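Local coordinates for protein cycloalternan-forming enzyme (Listeria monocytogenes serovar 1/2a, PDB 5F7U) that belongs to glycoside hydrolase family 31 and joins a TIM-barrel domain to several beta-rich domains, including a family 6 carbohydrate-binding module, at residues M299-D304 and N331-Y336; S303-Q308 and L323-D328; T881-V886 and N934-A939. The protein carries 1 engineered substitution. All blocks are in the same frame, centred on the assembly; numbering follows the deposited sequence.

Contact 1: residues M299-D304 and N331-Y336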
loop_
_atom_site.group_PDB
_atom_site.type_symbol
_atom_site.label_atom_id
_atom_site.label_comp_id
_atom_site.label_asym_id
_atom_site.label_seq_id
_atom_site.Cartn_x
_atom_site.Cartn_y
_atom_site.Cartn_z
ATOM N N MET A 299 13.571 -9.759 -2.166
ATOM C CA MET A 299 13.554 -11.209 -2.433
ATOM C C MET A 299 12.127 -11.578 -2.755
ATOM O O MET A 299 11.234 -11.246 -2.001
ATOM C CB MET A 299 14.020 -12.014 -1.213
ATOM C CG MET A 299 14.049 -13.534 -1.451
ATOM S SD MET A 299 14.838 -14.462 -0.103
ATOM C CE MET A 299 16.551 -13.969 -0.307
ATOM N N TYR A 300 11.946 -12.282 -3.868
ATOM C CA TYR A 300 10.627 -12.713 -4.316
ATOM C C TYR A 300 10.656 -14.212 -4.525
ATOM O O TYR A 300 11.436 -14.704 -5.332
ATOM C CB TYR A 300 10.225 -11.979 -5.610
ATOM C CG TYR A 300 8.951 -12.527 -6.247
ATOM C CD1 TYR A 300 7.786 -12.694 -5.486
ATOM C CD2 TYR A 300 8.929 -12.897 -7.602
ATOM C CE1 TYR A 300 6.623 -13.200 -6.058
ATOM C CE2 TYR A 300 7.762 -13.397 -8.187
ATOM C CZ TYR A 300 6.627 -13.549 -7.400
ATOM O OH TYR A 300 5.468 -14.041 -7.954
ATOM N N VAL A 301 9.807 -14.940 -3.794
ATOM C CA VAL A 301 9.708 -16.401 -3.990
ATOM C C VAL A 301 8.530 -16.587 -4.934
ATOM O O VAL A 301 7.385 -16.297 -4.566
ATOM C CB VAL A 301 9.536 -17.176 -2.662
ATOM C CG1 VAL A 301 9.332 -18.685 -2.894
ATOM C CG2 VAL A 301 10.753 -16.967 -1.770
ATOM N N ASN A 302 8.838 -17.055 -6.142
ATOM C CA ASN A 302 7.874 -17.148 -7.228
ATOM C C ASN A 302 7.068 -18.432 -7.142
ATOM O O ASN A 302 7.421 -19.442 -7.761
ATOM C CB ASN A 302 8.588 -17.038 -8.588
ATOM C CG ASN A 302 7.612 -17.081 -9.764
ATOM O OD1 ASN A 302 6.434 -16.765 -9.614
ATOM N ND2 ASN A 302 8.102 -17.496 -10.929
ATOM N N SER A 303 6.025 -18.400 -6.318
ATOM C CA SER A 303 5.109 -19.532 -6.172
ATOM C C SER A 303 3.842 -19.056 -5.503
ATOM O O SER A 303 3.891 -18.212 -4.614
ATOM C CB SER A 303 5.725 -20.598 -5.255
ATOM O OG SER A 303 4.847 -21.722 -5.163
ATOM N N ASP A 304 2.724 -19.649 -5.900
ATOM C CA ASP A 304 1.452 -19.368 -5.250
ATOM C C ASP A 304 1.195 -20.255 -4.042
ATOM O O ASP A 304 0.246 -19.994 -3.305
ATOM C CB ASP A 304 0.298 -19.499 -6.261
ATOM C CG ASP A 304 0.313 -18.385 -7.301
ATOM O OD1 ASP A 304 0.797 -17.287 -6.966
ATOM O OD2 ASP A 304 -0.168 -18.625 -8.429
ATOM N N ASN A 331 8.199 -29.677 -9.787
ATOM C CA ASN A 331 8.030 -28.240 -9.488
ATOM C C ASN A 331 9.317 -27.658 -8.895
ATOM O O ASN A 331 9.597 -27.901 -7.714
ATOM C CB ASN A 331 6.898 -28.013 -8.459
ATOM C CG ASN A 331 5.500 -28.197 -9.033
ATOM O OD1 ASN A 331 5.306 -28.208 -10.252
ATOM N ND2 ASN A 331 4.500 -28.332 -8.135
ATOM N N MET A 332 10.116 -26.943 -9.698
ATOM C CA MET A 332 11.339 -26.313 -9.182
ATOM C C MET A 332 11.050 -25.206 -8.159
ATOM O O MET A 332 10.032 -24.524 -8.244
ATOM C CB MET A 332 12.150 -25.695 -10.330
ATOM C CG MET A 332 12.805 -26.716 -11.237
ATOM S SD MET A 332 14.002 -25.908 -12.326
ATOM C CE MET A 332 12.888 -25.067 -13.434
ATOM N N LEU A 333 11.969 -25.015 -7.212
ATOM C CA LEU A 333 11.982 -23.802 -6.403
ATOM C C LEU A 333 12.494 -22.670 -7.286
ATOM O O LEU A 333 13.485 -22.835 -7.975
ATOM C CB LEU A 333 12.893 -23.996 -5.176
ATOM C CG LEU A 333 13.231 -22.730 -4.365
ATOM C CD1 LEU A 333 11.979 -22.170 -3.672
ATOM C CD2 LEU A 333 14.306 -23.021 -3.331
ATOM N N ASP A 334 11.819 -21.523 -7.239
ATOM C CA ASP A 334 12.097 -20.414 -8.158
ATOM C C ASP A 334 12.036 -19.122 -7.342
ATOM O O ASP A 334 10.967 -18.746 -6.845
ATOM C CB ASP A 334 11.033 -20.446 -9.260
ATOM C CG ASP A 334 11.220 -19.377 -10.330
ATOM O OD1 ASP A 334 12.205 -18.614 -10.320
ATOM O OD2 ASP A 334 10.338 -19.316 -11.211
ATOM N N TYR A 335 13.177 -18.453 -7.167
ATOM C CA TYR A 335 13.169 -17.184 -6.409
ATOM C C TYR A 335 14.153 -16.168 -6.965
ATOM O O TYR A 335 15.084 -16.523 -7.690
ATOM C CB TYR A 335 13.360 -17.404 -4.893
ATOM C CG TYR A 335 14.729 -17.895 -4.456
ATOM C CD1 TYR A 335 15.059 -19.245 -4.549
ATOM C CD2 TYR A 335 15.676 -17.007 -3.912
ATOM C CE1 TYR A 335 16.318 -19.722 -4.156
ATOM C CE2 TYR A 335 16.940 -17.466 -3.509
ATOM C CZ TYR A 335 17.242 -18.824 -3.633
ATOM O OH TYR A 335 18.461 -19.340 -3.264
ATOM N N TYR A 336 13.916 -14.903 -6.645
ATOM C CA TYR A 336 14.718 -13.827 -7.200
ATOM C C TYR A 336 15.336 -13.021 -6.077
ATOM O O TYR A 336 14.686 -12.777 -5.046
ATOM C CB TYR A 336 13.870 -12.874 -8.029
ATOM C CG TYR A 336 13.165 -13.447 -9.236
ATOM C CD1 TYR A 336 11.968 -14.191 -9.104
ATOM C CD2 TYR A 336 13.629 -13.173 -10.527
ATOM C CE1 TYR A 336 11.307 -14.692 -10.240
ATOM C CE2 TYR A 336 12.973 -13.657 -11.655
ATOM C CZ TYR A 336 11.821 -14.410 -11.505
ATOM O OH TYR A 336 11.199 -14.846 -12.661
HETATM O O HOH W 1 9.269 -21.351 -6.239
#

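Contact 2: residues S303-Q308 and L323-D328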
loop_
_atom_site.group_PDB
_atom_site.type_symbol
_atom_site.label_atom_id
_atom_site.label_comp_id
_atom_site.label_asym_id
_atom_site.label_seq_id
_atom_site.Cartn_x
_atom_site.Cartn_y
_atom_site.Cartn_z
ATOM N N SER A 303 6.025 -18.400 -6.318
ATOM C CA SER A 303 5.109 -19.532 -6.172
ATOM C C SER A 303 3.842 -19.056 -5.503
ATOM O O SER A 303 3.891 -18.212 -4.614
ATOM C CB SER A 303 5.725 -20.598 -5.255
ATOM O OG SER A 303 4.847 -21.722 -5.163
ATOM N N ASP A 304 2.724 -19.649 -5.900
ATOM C CA ASP A 304 1.452 -19.368 -5.250
ATOM C C ASP A 304 1.195 -20.255 -4.042
ATOM O O ASP A 304 0.246 -19.994 -3.305
ATOM C CB ASP A 304 0.298 -19.499 -6.261
ATOM C CG ASP A 304 0.313 -18.385 -7.301
ATOM O OD1 ASP A 304 0.797 -17.287 -6.966
ATOM O OD2 ASP A 304 -0.168 -18.625 -8.429
ATOM N N PHE A 305 2.027 -21.283 -3.819
ATOM C CA PHE A 305 1.862 -22.105 -2.600
ATOM C C PHE A 305 2.116 -21.264 -1.348
ATOM O O PHE A 305 2.834 -20.269 -1.397
ATOM C CB PHE A 305 2.824 -23.297 -2.594
ATOM C CG PHE A 305 2.452 -24.401 -3.559
ATOM C CD1 PHE A 305 1.466 -25.327 -3.239
ATOM C CD2 PHE A 305 3.132 -24.545 -4.771
ATOM C CE1 PHE A 305 1.135 -26.352 -4.129
ATOM C CE2 PHE A 305 2.820 -25.581 -5.653
ATOM C CZ PHE A 305 1.807 -26.480 -5.344
ATOM N N HIS A 306 1.502 -21.665 -0.236
ATOM C CA HIS A 306 1.818 -21.048 1.056
ATOM C C HIS A 306 3.326 -21.126 1.350
ATOM O O HIS A 306 3.970 -22.156 1.126
ATOM C CB HIS A 306 1.032 -21.748 2.160
ATOM C CG HIS A 306 1.576 -21.499 3.529
ATOM N ND1 HIS A 306 2.269 -22.457 4.234
ATOM C CD2 HIS A 306 1.547 -20.395 4.314
ATOM C CE1 HIS A 306 2.635 -21.956 5.402
ATOM N NE2 HIS A 306 2.207 -20.708 5.476
ATOM N N SER A 307 3.869 -20.021 1.841
ATOM C CA SER A 307 5.232 -19.986 2.350
ATOM C C SER A 307 5.224 -19.324 3.737
ATOM O O SER A 307 4.302 -18.539 4.080
ATOM C CB SER A 307 6.168 -19.225 1.396
ATOM O OG SER A 307 5.666 -17.923 1.092
ATOM N N GLN A 308 6.231 -19.674 4.527
ATOM C CA GLN A 308 6.499 -19.000 5.797
ATOM C C GLN A 308 7.875 -18.362 5.746
ATOM O O GLN A 308 8.864 -19.043 5.457
ATOM C CB GLN A 308 6.401 -19.993 6.966
ATOM C CG GLN A 308 6.512 -19.332 8.342
ATOM C CD GLN A 308 6.606 -20.354 9.452
ATOM O OE1 GLN A 308 7.575 -21.079 9.556
ATOM N NE2 GLN A 308 5.589 -20.410 10.280
ATOM N N LEU A 323 8.818 -23.056 1.805
ATOM C CA LEU A 323 7.793 -22.995 0.765
ATOM C C LEU A 323 7.151 -24.357 0.612
ATOM O O LEU A 323 7.861 -25.357 0.446
ATOM C CB LEU A 323 8.429 -22.573 -0.579
ATOM C CG LEU A 323 7.513 -22.616 -1.813
ATOM C CD1 LEU A 323 6.364 -21.612 -1.761
ATOM C CD2 LEU A 323 8.314 -22.401 -3.089
ATOM N N ASP A 324 5.820 -24.391 0.649
ATOM C CA ASP A 324 5.071 -25.638 0.460
ATOM C C ASP A 324 5.031 -26.060 -1.008
ATOM O O ASP A 324 5.249 -25.256 -1.917
ATOM C CB ASP A 324 3.631 -25.493 0.996
ATOM C CG ASP A 324 3.583 -25.271 2.518
ATOM O OD1 ASP A 324 4.611 -25.419 3.228
ATOM O OD2 ASP A 324 2.489 -24.966 3.012
ATOM N N ASN A 325 4.783 -27.344 -1.224
ATOM C CA ASN A 325 4.592 -27.892 -2.557
ATOM C C ASN A 325 3.510 -28.967 -2.475
ATOM O O ASN A 325 3.240 -29.467 -1.389
ATOM C CB ASN A 325 5.894 -28.506 -3.048
ATOM C CG ASN A 325 5.870 -28.810 -4.537
ATOM O OD1 ASN A 325 5.446 -27.975 -5.342
ATOM N ND2 ASN A 325 6.309 -30.011 -4.907
ATOM N N ASP A 326 2.892 -29.312 -3.603
ATOM C CA ASP A 326 1.827 -30.314 -3.606
ATOM C C ASP A 326 2.351 -31.744 -3.715
ATOM O O ASP A 326 1.572 -32.673 -3.859
ATOM C CB ASP A 326 0.839 -30.018 -4.738
ATOM C CG ASP A 326 1.482 -30.075 -6.119
ATOM O OD1 ASP A 326 2.727 -30.128 -6.247
ATOM O OD2 ASP A 326 0.732 -30.054 -7.107
ATOM N N GLY A 327 3.671 -31.911 -3.662
ATOM C CA GLY A 327 4.289 -33.231 -3.802
ATOM C C GLY A 327 4.930 -33.471 -5.159
ATOM O O GLY A 327 5.784 -34.345 -5.288
ATOM N N ASP A 328 4.491 -32.731 -6.170
ATOM C CA ASP A 328 5.007 -32.883 -7.537
ATOM C C ASP A 328 6.530 -32.627 -7.581
ATOM O O ASP A 328 6.989 -31.509 -7.311
ATOM C CB ASP A 328 4.265 -31.919 -8.476
ATOM C CG ASP A 328 4.641 -32.104 -9.945
ATOM O OD1 ASP A 328 5.663 -32.746 -10.270
ATOM O OD2 ASP A 328 3.880 -31.581 -10.784
#

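Contact 3: residues T881-V886 and N934-A939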
loop_
_atom_site.group_PDB
_atom_site.type_symbol
_atom_site.label_atom_id
_atom_site.label_comp_id
_atom_site.label_asym_id
_atom_site.label_seq_id
_atom_site.Cartn_x
_atom_site.Cartn_y
_atom_site.Cartn_z
ATOM N N THR A 881 11.699 35.415 -1.533
ATOM C CA THR A 881 11.395 36.809 -1.188
ATOM C C THR A 881 10.791 37.518 -2.406
ATOM O O THR A 881 10.761 36.959 -3.505
ATOM C CB THR A 881 12.636 37.568 -0.705
ATOM O OG1 THR A 881 13.620 37.557 -1.746
ATOM C CG2 THR A 881 13.186 36.928 0.563
ATOM N N GLU A 882 10.338 38.755 -2.208
ATOM C CA GLU A 882 9.664 39.511 -3.270
ATOM C C GLU A 882 10.603 39.914 -4.410
ATOM O O GLU A 882 11.602 40.584 -4.155
ATOM C CB GLU A 882 9.012 40.765 -2.697
ATOM C CG GLU A 882 8.135 41.495 -3.711
ATOM C CD GLU A 882 7.287 42.592 -3.090
ATOM O OE1 GLU A 882 7.546 42.966 -1.932
ATOM O OE2 GLU A 882 6.364 43.088 -3.768
ATOM N N PRO A 883 10.259 39.557 -5.667
ATOM C CA PRO A 883 11.086 39.989 -6.806
ATOM C C PRO A 883 11.117 41.496 -7.006
ATOM O O PRO A 883 10.200 42.210 -6.566
ATOM C CB PRO A 883 10.380 39.366 -8.024
ATOM C CG PRO A 883 9.513 38.297 -7.482
ATOM C CD PRO A 883 9.087 38.777 -6.119
ATOM N N THR A 884 12.168 41.960 -7.672
ATOM C CA THR A 884 12.230 43.340 -8.148
ATOM C C THR A 884 11.635 43.458 -9.555
ATOM O O THR A 884 11.176 44.528 -9.947
ATOM C CB THR A 884 13.666 43.892 -8.127
ATOM O OG1 THR A 884 14.533 43.007 -8.841
ATOM C CG2 THR A 884 14.160 44.015 -6.690
ATOM N N SER A 885 11.671 42.363 -10.310
ATOM C CA SER A 885 10.978 42.252 -11.595
ATOM C C SER A 885 10.812 40.794 -11.962
ATOM O O SER A 885 11.500 39.919 -11.418
ATOM C CB SER A 885 11.729 42.987 -12.709
ATOM O OG SER A 885 12.964 42.354 -12.990
ATOM N N VAL A 886 9.877 40.533 -12.875
ATOM C CA VAL A 886 9.690 39.190 -13.435
ATOM C C VAL A 886 9.599 39.355 -14.943
ATOM O O VAL A 886 8.901 40.238 -15.414
ATOM C CB VAL A 886 8.434 38.477 -12.878
ATOM C CG1 VAL A 886 8.261 37.090 -13.498
ATOM C CG2 VAL A 886 8.526 38.334 -11.362
ATOM N N ASN A 934 13.671 38.034 -10.841
ATOM C CA ASN A 934 14.884 38.805 -10.498
ATOM C C ASN A 934 14.817 39.424 -9.122
ATOM O O ASN A 934 13.744 39.784 -8.645
ATOM C CB ASN A 934 15.118 39.923 -11.508
ATOM C CG ASN A 934 15.364 39.401 -12.907
ATOM O OD1 ASN A 934 14.568 39.656 -13.827
ATOM N ND2 ASN A 934 16.451 38.667 -13.084
ATOM N N GLY A 935 15.977 39.562 -8.494
ATOM C CA GLY A 935 16.066 40.193 -7.186
ATOM C C GLY A 935 15.499 39.373 -6.043
ATOM O O GLY A 935 15.144 39.935 -5.007
ATOM N N VAL A 936 15.426 38.055 -6.222
ATOM C CA VAL A 936 14.833 37.157 -5.205
ATOM C C VAL A 936 15.881 36.436 -4.375
ATOM O O VAL A 936 16.932 36.061 -4.879
ATOM C CB VAL A 936 13.922 36.079 -5.829
ATOM C CG1 VAL A 936 12.674 36.723 -6.418
ATOM C CG2 VAL A 936 14.674 35.264 -6.886
ATOM N N ASN A 937 15.570 36.238 -3.100
ATOM C CA ASN A 937 16.356 35.371 -2.238
ATOM C C ASN A 937 15.534 34.226 -1.706
ATOM O O ASN A 937 14.317 34.199 -1.902
ATOM C CB ASN A 937 16.970 36.178 -1.108
ATOM C CG ASN A 937 18.146 36.976 -1.588
ATOM O OD1 ASN A 937 19.159 36.408 -2.007
ATOM N ND2 ASN A 937 18.029 38.280 -1.534
ATOM N N HIS A 938 16.208 33.261 -1.082
ATOM C CA HIS A 938 15.511 32.204 -0.338
ATOM C C HIS A 938 14.462 32.853 0.563
ATOM O O HIS A 938 14.704 33.925 1.130
ATOM C CB HIS A 938 16.500 31.372 0.484
ATOM C CG HIS A 938 15.868 30.198 1.173
ATOM N ND1 HIS A 938 15.059 30.333 2.283
ATOM C CD2 HIS A 938 15.936 28.873 0.915
ATOM C CE1 HIS A 938 14.656 29.136 2.676
ATOM N NE2 HIS A 938 15.177 28.235 1.868
ATOM N N ALA A 939 13.286 32.225 0.687
ATOM C CA ALA A 939 12.195 32.839 1.442
ATOM C C ALA A 939 12.600 33.107 2.892
ATOM O O ALA A 939 13.488 32.423 3.412
ATOM C CB ALA A 939 10.948 31.968 1.387
HETATM O O HOH W 2 13.685 40.086 -2.636
#

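Contact 1: residues M299-D304 and N331-Y336
Asp334 OD2 is gripped twice: by the side-chain amide of Asn302 and by a salt bridge from Arg160 on strand 158-164. Asn302 ND2 donates to Asp334 OD2 over 2.9 Å from above the carboxylate plane, the two flat groups standing 68° apart. Both side chains hold CG anti to the backbone N (chi1 -178° in each), so they run alongside one another. Asparagine suits its place because its short side chain ends in an amide whose ND2 can donate to the carboxylate. The main chain adds its own bond, Asn302 N to Asp334 O at 2.8 Å. Further along, Tyr300 and Tyr336 form an antiparallel hydrogen-bonded pair, with Tyr300 N to Tyr336 O at 3.0 Å and Tyr336 N to Tyr300 O at 2.8 Å. Their rings point the same way, planes 20° apart but slid so that they barely overlap, and Tyr300 CD2 meets Tyr336 CD1 at 3.6 Å. On the other face, Val301 CG2 rests 4.1 Å from Tyr335 CB. An inverse gamma turn centred on Asn302 follows the strand, and a water bridges Asn302 O to Asp334 N. Strand 333-338 is thus paired with strand 297-301 in the antiparallel sheet architecture of the galactose mutarotase-like domain of family 31.

Contact 2: residues S303-Q308 and L323-D328
The Phe305 ring carries the backbone of Asn325 over the middle of one face, Asn325 CA lying 4.0 Å from the ring centroid in a CH-pi contact, while Ser303 OG sits at its edge, in plane. The smaller ring of His306 has Gln308 N above one face, offset toward the rim, and Asp324 OD2 at its edge. There His306 ND1 donates to Asp324 OD2 at 2.8 Å, straight at 165° and in the ring plane, though the carboxylate is met from above its own plane. With NE2 bound to Glu268 as well, the imidazole lies between two acids, which would favour its protonated form. Next to this side-chain bond, the backbone adds another: Asp324 N gives a nearly linear bond to His306 O at 2.9 Å. Leu323 fills the apolar side: its CD1 touches Ser303 CB at 3.7 Å and Phe305 CB at 4.0 Å. Ser303 OG also accepts from Phe305 N in an ST turn, and Asp326 OD1 from Asp328 N in an Asx turn, so short polar side chains shape the chain at both places. The contact closes the open end of the hairpin of strands 307-311 and 318-327, flanked by strands 266-269 and 235-243, with helix 555-577 packing against Phe305.

Contact 3: residues T881-V886 and N934-A939
Thr881 makes the first shell at one end of the contact. Its OG1 accepts from Asn937 N at 2.7 Å, nearly straight at 167°, while Thr881 N donates back to Asn937 O at 2.9 Å. While it accepts from that N-H, the hydroxyl donates its own proton to a water 2.7 Å from Thr881 OG1, and the water in turn donates to Glu882 O and Gly935 O. At the other end the backbone does the work: Thr884 N reaches Asn934 O at 2.9 Å, and Asn934 N reaches Ser885 O at the same distance. Between these ends lies a small apolar patch where Pro883 CG meets Val936 CG1 at 3.7 Å, the rigid proline ring crossing the branched valine obliquely. Gly935 turns here with positive phi (71°), and having no side chain it lets Thr884 OG1 come 3.6 Å from Gly935 CA. Farther out, Glu861 receives the side-chain amide of Asn937 and Lys895 pairs with Glu882. His938 ND1 donates to Ala939 O at 2.8 Å and its NE2 is bonded to Glu767, an arrangement consistent with a positively charged ring. Thr881 and Asn937 both touch Val1060 on strand 1054-1062. The chemistry is mostly main-chain and polar, with one threonine hydroxyl both accepting and donating; it implies a join of directed bonds, water included, rather than a greasy core.

Contacts 1 and 2 are neighbours, their centres 9 Å apart, sharing Ser303 and Asp304. Strand 297-301 leads into 307-311, and 318-327 into 333-338, so the two contacts start from the same stretch, and contact 2 closes first, at 323-328, before contact 1 closes at 331-336. They also touch directly: Leu333 and Val301 pack on Leu323, and Asn331 probably hydrogen-bonds Asn325. Together they form one continuous piece of the mutarotase-like beta region, beside the TIM barrel. Contact 3 follows far later, centred 57 Å from contact 1 and 63 Å from contact 2, across the chain's centre. It sits where the strand 929-934 passes toward the family 6 carbohydrate-binding module, so the three contacts mark opposite flanks of a modular enzyme.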